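Local coordinates for aspartate carbamoyltransferase (Leishmania major, PDB 7K46), which probably catalyses the transfer of a carbamoyl group from carbamoyl phosphate to L-aspartate, an early step of de novo pyrimidine synthesis, at residues V15-Q20 against A138-T143; V53-F58 against R101-Y106; M73-G78 against M317-L322. All coordinates share one frame; numbering follows the deposited sequence.

Contact 1 (V15-Q20 against A138-T143); sequences VASAAQ and AGEHPT
An ST turn at S17 meets the start of helix 142-156 through S17, E140 and P142. In the turn S17 OG accepts from A19 N at 3.0 Å. The same hydroxyl donates to E140 OE1 at 2.8 Å, reaching it from above the carboxylate plane, 51° out of it. S17 was deposited in two conformers, so both bonds hold for this one, in which OG lies anti to the backbone N (chi1 167°). E140 is bent at chi2, which folds its carboxylate back toward the turn. One water ties the same oxygen to the backbone: it accepts from A18 N at 2.7 Å and donates to E140 OE1 at 2.6 Å. Two donors thus converge on OE1.

H141 holds the N-cap position, and P142 opens the helix in the carbamoyl-phosphate-binding half of the carbamoyltransferase fold. The proline ring is the main apolar surface here. Its CB lies 3.6 Å from A18 N, while CG and CD border the carbonyl oxygens of V15 and A16. V15 runs past the ring in the opposite direction, with CG1 3.9 Å from P142 CB. The loop 15-20 is also braced from within: Q20 OE1 accepts from A16 N at 3.0 Å with the donor 41° out of the carbonyl plane, and from S17 N in a weak bond. N133 ND2 binds A16 O and, weakly, E140 O, joining the segments a second time, and A18 packs on L182 of helix 174-186.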
loop_
_atom_site.group_PDB
_atom_site.type_symbol
_atom_site.label_atom_id
_atom_site.label_comp_id
_atom_site.label_asym_id
_atom_site.label_seq_id
_atom_site.Cartn_x
_atom_site.Cartn_y
_atom_site.Cartn_z
ATOM N N VAL A 15 9.492 -4.394 -20.949
ATOM C CA VAL A 15 10.908 -4.071 -20.812
ATOM C C VAL A 15 11.537 -5.220 -20.034
ATOM O O VAL A 15 11.463 -5.278 -18.797
ATOM C CB VAL A 15 11.124 -2.718 -20.129
ATOM C CG1 VAL A 15 12.617 -2.469 -19.904
ATOM C CG2 VAL A 15 10.523 -1.603 -20.995
ATOM N N ALA A 16 12.122 -6.164 -20.770
ATOM C CA ALA A 16 12.663 -7.382 -20.185
ATOM C C ALA A 16 14.166 -7.334 -19.984
ATOM O O ALA A 16 14.669 -7.918 -19.015
ATOM C CB ALA A 16 12.328 -8.593 -21.063
ATOM N N SER A 17 14.888 -6.664 -20.880
ATOM C CA SER A 17 16.341 -6.630 -20.844
ATOM C C SER A 17 16.816 -5.310 -21.434
ATOM O O SER A 17 16.232 -4.812 -22.398
ATOM C CB SER A 17 16.951 -7.798 -21.631
ATOM O OG SER A 17 18.342 -7.604 -21.850
ATOM N N ALA A 18 17.883 -4.757 -20.863
ATOM C CA ALA A 18 18.451 -3.542 -21.432
ATOM C C ALA A 18 19.031 -3.796 -22.820
ATOM O O ALA A 18 19.182 -2.853 -23.607
ATOM C CB ALA A 18 19.518 -2.976 -20.495
ATOM N N ALA A 19 19.336 -5.050 -23.148
ATOM C CA ALA A 19 19.817 -5.358 -24.491
ATOM C C ALA A 19 18.758 -5.113 -25.566
ATOM O O ALA A 19 19.091 -5.107 -26.755
ATOM C CB ALA A 19 20.313 -6.809 -24.549
ATOM N N GLN A 20 17.496 -4.907 -25.201
ATOM C CA GLN A 20 16.507 -4.668 -26.243
ATOM C C GLN A 20 16.543 -3.235 -26.777
ATOM O O GLN A 20 15.854 -2.942 -27.760
ATOM C CB GLN A 20 15.097 -5.055 -25.745
ATOM C CG GLN A 20 14.457 -4.141 -24.750
ATOM C CD GLN A 20 13.144 -4.711 -24.217
ATOM O OE1 GLN A 20 13.117 -5.735 -23.517
ATOM N NE2 GLN A 20 12.049 -4.056 -24.561
ATOM N N ALA A 138 19.135 -14.117 -13.224
ATOM C CA ALA A 138 19.953 -14.190 -14.431
ATOM C C ALA A 138 20.707 -12.893 -14.704
ATOM O O ALA A 138 21.455 -12.816 -15.687
ATOM C CB ALA A 138 19.081 -14.545 -15.635
ATOM N N GLY A 139 20.541 -11.878 -13.862
ATOM C CA GLY A 139 21.249 -10.628 -14.042
ATOM C C GLY A 139 20.564 -9.628 -14.946
ATOM O O GLY A 139 21.170 -8.602 -15.276
ATOM N N GLU A 140 19.325 -9.890 -15.362
ATOM C CA GLU A 140 18.579 -8.932 -16.172
ATOM C C GLU A 140 17.827 -7.989 -15.240
ATOM O O GLU A 140 16.838 -8.371 -14.598
ATOM C CB GLU A 140 17.650 -9.647 -17.149
ATOM C CG GLU A 140 18.411 -10.507 -18.177
ATOM C CD GLU A 140 19.243 -9.689 -19.168
ATOM O OE1 GLU A 140 19.055 -8.455 -19.257
ATOM O OE2 GLU A 140 20.090 -10.294 -19.864
ATOM N N HIS A 141 18.311 -6.756 -15.159
ATOM C CA HIS A 141 17.757 -5.726 -14.282
ATOM C C HIS A 141 17.773 -4.446 -15.107
ATOM O O HIS A 141 18.608 -3.560 -14.894
ATOM C CB HIS A 141 18.592 -5.621 -13.001
ATOM C CG HIS A 141 17.952 -4.851 -11.880
ATOM N ND1 HIS A 141 16.897 -3.983 -12.061
ATOM C CD2 HIS A 141 18.257 -4.801 -10.558
ATOM C CE1 HIS A 141 16.564 -3.446 -10.898
ATOM N NE2 HIS A 141 17.378 -3.924 -9.969
ATOM N N PRO A 142 16.893 -4.352 -16.117
ATOM C CA PRO A 142 17.073 -3.311 -17.141
ATOM C C PRO A 142 17.051 -1.899 -16.594
ATOM O O PRO A 142 17.812 -1.063 -17.091
ATOM C CB PRO A 142 15.907 -3.571 -18.117
ATOM C CG PRO A 142 14.935 -4.460 -17.361
ATOM C CD PRO A 142 15.834 -5.303 -16.500
ATOM N N THR A 143 16.219 -1.603 -15.580
ATOM C CA THR A 143 16.187 -0.227 -15.091
ATOM C C THR A 143 17.395 0.095 -14.213
ATOM O O THR A 143 17.806 1.257 -14.162
ATOM C CB THR A 143 14.873 0.084 -14.358
ATOM O OG1 THR A 143 14.737 -0.729 -13.190
ATOM C CG2 THR A 143 13.676 -0.140 -15.272
HETATM O O HOH W 1 18.706 -6.002 -18.562
#

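Contact 2 (V53-F58 against R101-Y106); sequences VMTPLF and RTLDSY
Strand 53-58 faces the C-terminal part of helix 96-104 and the chain up to Y106, with T55 CA 6.8 Å from L103 CA and V53 CA 7.5 Å from Y106 CA. The strand alternates: V53, T55 and L57 direct their CB atoms at the other segment, while M54 and P56 direct theirs away, toward helix 63-74.

T55 carries the centre. Its CG2, anti to the backbone N, lies 3.5 Å from L103 CD2, and the two side chains meet at a slant. L103 was deposited in two conformers, so this packing describes one of them. The same methyl, L103 CD2, comes within 4.0 Å of L57 CB. T55 OG1 forms a 2.9 Å hydrogen bond with Y106 OH, in which either hydroxyl could donate, and S107 OG is its stronger polar partner.

The segments belong to a beta-alpha-beta crossover of the carbamoyl-phosphate-binding domain: helix 96-104 links strands 79-80 and 109-113, which flank strand 53-58 in the parallel sheet, and so passes over the strand between them. Helix 63-74 packs on the opposite face.

Y106 has chi1 66°, its CG between the backbone N and the carbonyl carbon, and this torsion swings the ring across toward the strand, bringing OH to T55. L103 O sits over the ring centre, 3.7 Å above its plane. At the ring edge, near the plane, V53 CG1 approaches Y106 CD1 to 4.0 Å, the two side chains crossing at about a right angle. The carbonyls of S105 and Y106 face a subunit interface: Y106 O accepts from R75 NH2 of the second subunit, and S105 O from R312 NH1 of the same subunit.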
loop_
_atom_site.group_PDB
_atom_site.type_symbol
_atom_site.label_atom_id
_atom_site.label_comp_id
_atom_site.label_asym_id
_atom_site.label_seq_id
_atom_site.Cartn_x
_atom_site.Cartn_y
_atom_site.Cartn_z
ATOM N N VAL A 53 -3.083 2.309 -14.144
ATOM C CA VAL A 53 -2.829 1.513 -12.944
ATOM C C VAL A 53 -1.587 0.654 -13.149
ATOM O O VAL A 53 -1.489 -0.078 -14.139
ATOM C CB VAL A 53 -4.040 0.625 -12.609
ATOM C CG1 VAL A 53 -3.669 -0.421 -11.532
ATOM C CG2 VAL A 53 -5.212 1.492 -12.162
ATOM N N MET A 54 -0.660 0.729 -12.197
ATOM C CA MET A 54 0.478 -0.173 -12.110
ATOM C C MET A 54 0.215 -1.172 -10.991
ATOM O O MET A 54 -0.206 -0.774 -9.895
ATOM C CB MET A 54 1.767 0.609 -11.805
ATOM C CG MET A 54 2.932 -0.266 -11.272
ATOM S SD MET A 54 4.336 0.720 -10.673
ATOM C CE MET A 54 5.023 1.283 -12.231
ATOM N N THR A 55 0.477 -2.456 -11.248
ATOM C CA THR A 55 0.543 -3.435 -10.160
ATOM C C THR A 55 1.945 -4.021 -10.084
ATOM O O THR A 55 2.381 -4.705 -11.030
ATOM C CB THR A 55 -0.471 -4.576 -10.314
ATOM O OG1 THR A 55 -1.799 -4.049 -10.350
ATOM C CG2 THR A 55 -0.359 -5.522 -9.117
ATOM N N PRO A 56 2.665 -3.827 -8.982
ATOM C CA PRO A 56 3.903 -4.582 -8.765
ATOM C C PRO A 56 3.607 -5.950 -8.177
ATOM O O PRO A 56 2.721 -6.109 -7.329
ATOM C CB PRO A 56 4.682 -3.711 -7.761
ATOM C CG PRO A 56 3.833 -2.439 -7.576
ATOM C CD PRO A 56 2.435 -2.842 -7.918
ATOM N N LEU A 57 4.361 -6.942 -8.643
ATOM C CA LEU A 57 4.246 -8.317 -8.164
ATOM C C LEU A 57 5.660 -8.743 -7.791
ATOM O O LEU A 57 6.451 -9.112 -8.665
ATOM C CB LEU A 57 3.624 -9.230 -9.224
ATOM C CG LEU A 57 3.188 -10.620 -8.751
ATOM C CD1 LEU A 57 1.990 -10.517 -7.794
ATOM C CD2 LEU A 57 2.870 -11.517 -9.945
ATOM N N PHE A 58 5.988 -8.663 -6.501
ATOM C CA PHE A 58 7.358 -8.840 -6.029
ATOM C C PHE A 58 7.425 -10.112 -5.193
ATOM O O PHE A 58 6.869 -10.176 -4.089
ATOM C CB PHE A 58 7.830 -7.617 -5.239
ATOM C CG PHE A 58 8.420 -6.526 -6.096
ATOM C CD1 PHE A 58 7.726 -6.022 -7.190
ATOM C CD2 PHE A 58 9.666 -5.985 -5.792
ATOM C CE1 PHE A 58 8.271 -5.010 -7.982
ATOM C CE2 PHE A 58 10.221 -4.976 -6.578
ATOM C CZ PHE A 58 9.523 -4.483 -7.669
ATOM N N ARG A 101 -2.753 -13.071 -15.185
ATOM C CA ARG A 101 -4.069 -12.793 -15.763
ATOM C C ARG A 101 -4.929 -11.981 -14.804
ATOM O O ARG A 101 -5.700 -11.109 -15.227
ATOM C CB ARG A 101 -4.790 -14.094 -16.116
ATOM C CG ARG A 101 -3.988 -15.079 -16.958
ATOM C CD ARG A 101 -4.687 -15.341 -18.248
ATOM N NE ARG A 101 -4.186 -16.515 -18.955
ATOM C CZ ARG A 101 -4.379 -16.707 -20.249
ATOM N NH1 ARG A 101 -4.997 -15.799 -20.989
ATOM N NH2 ARG A 101 -3.941 -17.828 -20.815
ATOM N N THR A 102 -4.835 -12.281 -13.508
ATOM C CA THR A 102 -5.586 -11.516 -12.520
ATOM C C THR A 102 -5.160 -10.047 -12.532
ATOM O O THR A 102 -6.007 -9.146 -12.545
ATOM C CB THR A 102 -5.397 -12.158 -11.138
ATOM O OG1 THR A 102 -5.884 -13.511 -11.180
ATOM C CG2 THR A 102 -6.174 -11.393 -10.061
ATOM N N LEU A 103 -3.847 -9.786 -12.579
ATOM C CA LEU A 103 -3.365 -8.407 -12.655
ATOM C C LEU A 103 -3.835 -7.718 -13.934
ATOM O O LEU A 103 -4.199 -6.534 -13.914
ATOM C CB LEU A 103 -1.839 -8.374 -12.567
ATOM C CG LEU A 103 -1.191 -8.284 -11.185
ATOM C CD1 LEU A 103 -1.604 -9.452 -10.299
ATOM C CD2 LEU A 103 0.338 -8.203 -11.310
ATOM N N ASP A 104 -3.822 -8.438 -15.063
ATOM C CA ASP A 104 -4.233 -7.848 -16.338
ATOM C C ASP A 104 -5.708 -7.488 -16.371
ATOM O O ASP A 104 -6.137 -6.747 -17.268
ATOM C CB ASP A 104 -3.964 -8.802 -17.506
ATOM C CG ASP A 104 -2.551 -8.722 -18.025
ATOM O OD1 ASP A 104 -1.922 -7.642 -17.969
ATOM O OD2 ASP A 104 -2.066 -9.762 -18.511
ATOM N N SER A 105 -6.508 -8.036 -15.457
ATOM C CA SER A 105 -7.924 -7.713 -15.471
ATOM C C SER A 105 -8.177 -6.253 -15.105
ATOM O O SER A 105 -9.223 -5.705 -15.465
ATOM C CB SER A 105 -8.683 -8.648 -14.531
ATOM O OG SER A 105 -8.423 -8.311 -13.176
ATOM N N TYR A 106 -7.244 -5.601 -14.418
ATOM C CA TYR A 106 -7.492 -4.232 -13.998
ATOM C C TYR A 106 -6.305 -3.291 -14.190
ATOM O O TYR A 106 -6.461 -2.090 -13.937
ATOM C CB TYR A 106 -7.947 -4.219 -12.518
ATOM C CG TYR A 106 -6.853 -4.674 -11.595
ATOM C CD1 TYR A 106 -5.852 -3.788 -11.197
ATOM C CD2 TYR A 106 -6.783 -5.996 -11.158
ATOM C CE1 TYR A 106 -4.812 -4.192 -10.376
ATOM C CE2 TYR A 106 -5.736 -6.419 -10.331
ATOM C CZ TYR A 106 -4.751 -5.503 -9.952
ATOM O OH TYR A 106 -3.700 -5.883 -9.141
#

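Contact 3 (M73-G78 against M317-L322); sequences MMRLGG and MRMAIL
M73 O, in a residue whose side chain touches L322, is gripped by two backbone donors from opposite faces of its carbonyl plane: L76 N at 3.1 Å and G78 N at 2.9 Å. The G78 bond and that from G77 N to M74 O make the Schellman motif that closes helix 63-74, with G77 turning out of the helix at phi 88°. Against this end lies helix 309-326, which returns from the aspartate-binding part of the sequence to pack on the carbamoyl-phosphate domain. The interface is apolar.

M319 reaches across by bending at chi3 (67°), which carries its CE to 3.7 Å from R75 CB; the methyl also packs against L76 CD2, the L76 and M319 side chains meeting at a slant. L76 CD1 points between M319 and L322, lying 3.5 Å from M319 O and 3.9 Å from L322 CB. Only the base of R75 takes part. Its extended chain leads away, and R75 NH2 forms a salt bridge with D108 OD2 of the third subunit and a hydrogen bond to Y106 O of that subunit. On the helical side, L322 CD1 rests 3.8 Å from M73 N and 4.2 Å from M73 CB.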
loop_
_atom_site.group_PDB
_atom_site.type_symbol
_atom_site.label_atom_id
_atom_site.label_comp_id
_atom_site.label_asym_id
_atom_site.label_seq_id
_atom_site.Cartn_x
_atom_site.Cartn_y
_atom_site.Cartn_z
ATOM N N MET A 73 5.619 6.052 -11.006
ATOM C CA MET A 73 4.247 5.999 -11.500
ATOM C C MET A 73 3.410 7.149 -10.935
ATOM O O MET A 73 2.682 7.824 -11.672
ATOM C CB MET A 73 3.630 4.640 -11.143
ATOM C CG MET A 73 2.243 4.394 -11.749
ATOM S SD MET A 73 2.371 4.195 -13.542
ATOM C CE MET A 73 0.650 3.832 -13.955
ATOM N N MET A 74 3.517 7.409 -9.631
ATOM C CA MET A 74 2.670 8.439 -9.030
ATOM C C MET A 74 3.079 9.850 -9.457
ATOM O O MET A 74 2.219 10.733 -9.566
ATOM C CB MET A 74 2.689 8.303 -7.503
ATOM C CG MET A 74 2.103 6.963 -7.047
ATOM S SD MET A 74 2.167 6.778 -5.247
ATOM C CE MET A 74 1.648 5.058 -5.069
ATOM N N ARG A 75 4.366 10.084 -9.699
ATOM C CA ARG A 75 4.815 11.389 -10.170
ATOM C C ARG A 75 4.502 11.622 -11.647
ATOM O O ARG A 75 4.778 12.709 -12.161
ATOM C CB ARG A 75 6.315 11.546 -9.912
ATOM C CG ARG A 75 6.674 11.678 -8.423
ATOM C CD ARG A 75 8.151 12.001 -8.271
ATOM N NE ARG A 75 8.529 12.229 -6.882
ATOM C CZ ARG A 75 8.414 13.390 -6.256
ATOM N NH1 ARG A 75 7.874 14.449 -6.851
ATOM N NH2 ARG A 75 8.834 13.491 -4.996
ATOM N N LEU A 76 3.952 10.627 -12.341
ATOM C CA LEU A 76 3.367 10.814 -13.661
ATOM C C LEU A 76 1.856 10.952 -13.596
ATOM O O LEU A 76 1.201 11.034 -14.643
ATOM C CB LEU A 76 3.749 9.639 -14.579
ATOM C CG LEU A 76 5.258 9.543 -14.865
ATOM C CD1 LEU A 76 5.590 8.214 -15.528
ATOM C CD2 LEU A 76 5.747 10.724 -15.714
ATOM N N GLY A 77 1.288 10.987 -12.387
ATOM C CA GLY A 77 -0.146 11.034 -12.202
ATOM C C GLY A 77 -0.833 9.686 -12.136
ATOM O O GLY A 77 -2.055 9.641 -11.944
ATOM N N GLY A 78 -0.091 8.585 -12.273
ATOM C CA GLY A 78 -0.700 7.270 -12.286
ATOM C C GLY A 78 -0.999 6.732 -10.896
ATOM O O GLY A 78 -0.619 7.309 -9.878
ATOM N N MET A 317 14.761 7.908 -14.568
ATOM C CA MET A 317 14.815 6.932 -15.654
ATOM C C MET A 317 13.549 6.086 -15.682
ATOM O O MET A 317 13.001 5.799 -16.753
ATOM C CB MET A 317 16.059 6.047 -15.511
ATOM C CG MET A 317 16.153 4.904 -16.557
ATOM S SD MET A 317 16.110 5.465 -18.280
ATOM C CE MET A 317 17.687 6.335 -18.470
ATOM N N ARG A 318 13.056 5.686 -14.512
ATOM C CA ARG A 318 11.848 4.872 -14.501
ATOM C C ARG A 318 10.623 5.678 -14.920
ATOM O O ARG A 318 9.725 5.135 -15.570
ATOM C CB ARG A 318 11.669 4.242 -13.122
ATOM C CG ARG A 318 12.697 3.136 -12.880
ATOM C CD ARG A 318 12.637 2.567 -11.459
ATOM N NE ARG A 318 13.601 1.477 -11.346
ATOM C CZ ARG A 318 14.691 1.495 -10.590
ATOM N NH1 ARG A 318 14.949 2.506 -9.773
ATOM N NH2 ARG A 318 15.543 0.473 -10.655
ATOM N N MET A 319 10.589 6.976 -14.610
ATOM C CA MET A 319 9.529 7.836 -15.136
ATOM C C MET A 319 9.605 7.938 -16.659
ATOM O O MET A 319 8.586 7.840 -17.353
ATOM C CB MET A 319 9.628 9.231 -14.507
ATOM C CG MET A 319 9.258 9.286 -13.018
ATOM S SD MET A 319 9.453 10.937 -12.274
ATOM C CE MET A 319 8.181 11.880 -13.124
ATOM N N ALA A 320 10.808 8.160 -17.194
ATOM C CA ALA A 320 10.969 8.229 -18.646
ATOM C C ALA A 320 10.476 6.950 -19.305
ATOM O O ALA A 320 9.798 6.992 -20.337
ATOM C CB ALA A 320 12.439 8.469 -19.003
ATOM N N ILE A 321 10.794 5.805 -18.707
ATOM C CA ILE A 321 10.389 4.519 -19.271
ATOM C C ILE A 321 8.878 4.345 -19.192
ATOM O O ILE A 321 8.222 4.037 -20.197
ATOM C CB ILE A 321 11.135 3.370 -18.567
ATOM C CG1 ILE A 321 12.632 3.408 -18.939
ATOM C CG2 ILE A 321 10.530 2.006 -18.966
ATOM C CD1 ILE A 321 13.504 2.506 -18.084
ATOM N N LEU A 322 8.298 4.527 -18.000
ATOM C CA LEU A 322 6.855 4.324 -17.853
ATOM C C LEU A 322 6.074 5.277 -18.747
ATOM O O LEU A 322 5.085 4.883 -19.375
ATOM C CB LEU A 322 6.429 4.508 -16.393
ATOM C CG LEU A 322 6.953 3.487 -15.382
ATOM C CD1 LEU A 322 6.724 3.986 -13.955
ATOM C CD2 LEU A 322 6.295 2.118 -15.590
#

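Along the chain the segments come in the order 15-20, 53-58, 73-78, 101-106, 138-143 and 317-322. Contact 1 therefore encloses contact 2, whereas contact 3 crosses both. The centres of contacts 1 and 2 lie about 20 Å apart. Those of contacts 1 and 3 are about 18 Å apart, and those of contacts 2 and 3 about 16 Å. Contacts 1 and 2 do not touch, their nearest atoms being about 8 Å apart. Contact 3 touches both: T143 OG1 meets R318 NH2 at 2.9 Å, a probable hydrogen bond, and M54 CE packs 3.6 Å from L322 CD1. The C-terminal helix 309-326 thus joins the start of helix 142-156 to the strand 53-58 sheet, while contacts 2 and 3 also border neighbouring subunits of the trimer.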